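Local coordinates for VP1 (Polyomavirus HPyV6, PDB 4PCG), which forms, through this jelly-roll core of the major coat protein, the pentamers that build the viral capsid, and probably helps attach the virus to host cells, at residues N244-D249 and Q253-Q258. Numbering follows the deposited sequence.
Sequences NPTLSD and QQRSVQ
Leu247 lays its CD1 methyl over one face of the Arg255 guanidinium, offset toward the rim and 3.7 Å from Arg255 NH2. At the edge of the same group, Thr246 OG1 takes a bent hydrogen bond from Arg255 NH1 (2.9 Å), tilted somewhat from the guanidinium plane, while Thr246 CG2 packs against that nitrogen. The arginine chain bends at chi2 (102°) and crosses the threonine side chain at about a right angle. The third nitrogen, NE, is hydrogen-bonded to Thr109 OG1 of a neighbouring subunit, and Gln107 of that subunit packs on Leu247. At the other end of the contact the amides of Asn244 and Gln254 meet with planes 33° apart; Asn244 ND2 donates to Gln254 OE1 at 2.9 Å along a nearly straight N-H (163°). A water gives a second bond to Gln254 OE1 and also one to Pro245 O, both 2.8 Å, so the glutamine oxygen is gripped twice. These bonds close the loop between strands 227-239 and 256-274 of the jelly roll onto the 3-10 turn and the residue just before strand 256-274. Both threonine hydroxyls are neutral, so hydrogen bonds rather than salt bridges let one guanidinium join this loop to a neighbouring subunit.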
# COMPACT_ATOMS: atom_id res chain seq x y z
N ASN B 244 5.13 -9.81 30.74
CA ASN B 244 6.32 -10.63 30.50
C ASN B 244 7.04 -10.20 29.22
O ASN B 244 6.39 -9.70 28.29
CB ASN B 244 5.92 -12.09 30.33
CG ASN B 244 5.50 -12.74 31.64
OD1 ASN B 244 5.53 -12.11 32.68
ND2 ASN B 244 5.14 -14.02 31.58
N PRO B 245 8.35 -10.42 29.16
CA PRO B 245 9.07 -10.27 27.89
C PRO B 245 8.60 -11.28 26.87
O PRO B 245 8.06 -12.33 27.23
CB PRO B 245 10.53 -10.54 28.26
CG PRO B 245 10.60 -10.55 29.73
CD PRO B 245 9.24 -10.86 30.25
N THR B 246 8.77 -10.92 25.61
CA THR B 246 8.44 -11.78 24.50
C THR B 246 9.36 -11.45 23.33
O THR B 246 10.20 -10.56 23.44
CB THR B 246 6.95 -11.69 24.12
OG1 THR B 246 6.61 -12.76 23.22
CG2 THR B 246 6.63 -10.32 23.45
N LEU B 247 9.22 -12.20 22.25
CA LEU B 247 10.09 -12.08 21.07
C LEU B 247 11.54 -12.32 21.41
O LEU B 247 12.44 -11.61 20.97
CB LEU B 247 9.93 -10.71 20.40
CG LEU B 247 10.19 -10.69 18.89
CD1 LEU B 247 9.14 -11.51 18.14
CD2 LEU B 247 10.19 -9.26 18.39
N SER B 248 11.77 -13.34 22.23
CA SER B 248 13.11 -13.80 22.56
C SER B 248 13.08 -15.33 22.74
O SER B 248 12.02 -15.92 22.97
CB SER B 248 13.59 -13.13 23.84
OG SER B 248 12.80 -13.58 24.93
N ASP B 249 14.25 -15.96 22.63
CA ASP B 249 14.36 -17.42 22.84
C ASP B 249 13.90 -17.78 24.26
O ASP B 249 13.12 -18.71 24.45
CB ASP B 249 15.80 -17.91 22.59
CG ASP B 249 15.90 -19.45 22.42
OD1 ASP B 249 14.87 -20.12 22.18
OD2 ASP B 249 17.03 -19.98 22.51
N GLN B 253 8.40 -20.23 24.82
CA GLN B 253 7.34 -21.11 25.35
C GLN B 253 6.01 -20.41 25.70
O GLN B 253 5.05 -21.07 26.12
CB GLN B 253 7.87 -21.94 26.55
CG GLN B 253 7.84 -21.24 27.91
CD GLN B 253 8.94 -20.20 28.16
OE1 GLN B 253 8.87 -19.46 29.14
NE2 GLN B 253 9.97 -20.16 27.30
N GLN B 254 5.95 -19.08 25.56
CA GLN B 254 4.73 -18.37 25.89
C GLN B 254 4.07 -17.71 24.67
O GLN B 254 3.01 -17.15 24.80
CB GLN B 254 5.02 -17.32 26.98
CG GLN B 254 5.30 -17.93 28.36
CD GLN B 254 5.66 -16.89 29.42
OE1 GLN B 254 5.58 -15.68 29.20
NE2 GLN B 254 6.07 -17.37 30.57
N ARG B 255 4.68 -17.85 23.50
CA ARG B 255 4.21 -17.15 22.30
C ARG B 255 2.96 -17.84 21.73
O ARG B 255 2.98 -19.03 21.55
CB ARG B 255 5.34 -17.18 21.28
CG ARG B 255 5.21 -16.16 20.19
CD ARG B 255 6.12 -14.95 20.41
NE ARG B 255 5.93 -14.02 19.30
CZ ARG B 255 5.56 -12.75 19.41
NH1 ARG B 255 5.39 -12.18 20.60
NH2 ARG B 255 5.43 -12.01 18.31
N SER B 256 1.89 -17.08 21.50
CA SER B 256 0.57 -17.62 21.14
C SER B 256 0.00 -16.90 19.94
O SER B 256 0.33 -15.74 19.70
CB SER B 256 -0.39 -17.43 22.31
OG SER B 256 0.15 -18.11 23.45
N VAL B 257 -0.87 -17.58 19.19
CA VAL B 257 -1.55 -16.97 18.07
C VAL B 257 -2.67 -16.05 18.59
O VAL B 257 -3.41 -16.44 19.47
CB VAL B 257 -2.18 -18.02 17.15
CG1 VAL B 257 -3.03 -17.36 16.08
CG2 VAL B 257 -1.09 -18.89 16.53
N GLN B 258 -2.76 -14.85 18.02
CA GLN B 258 -3.81 -13.87 18.30
C GLN B 258 -4.81 -13.86 17.13
O GLN B 258 -4.43 -13.61 15.98
CB GLN B 258 -3.20 -12.47 18.43
CG GLN B 258 -4.22 -11.36 18.59
CD GLN B 258 -4.78 -11.31 19.98
OE1 GLN B 258 -4.06 -10.98 20.91
NE2 GLN B 258 -6.05 -11.62 20.14
O HOH W 1 5.72 -13.86 27.03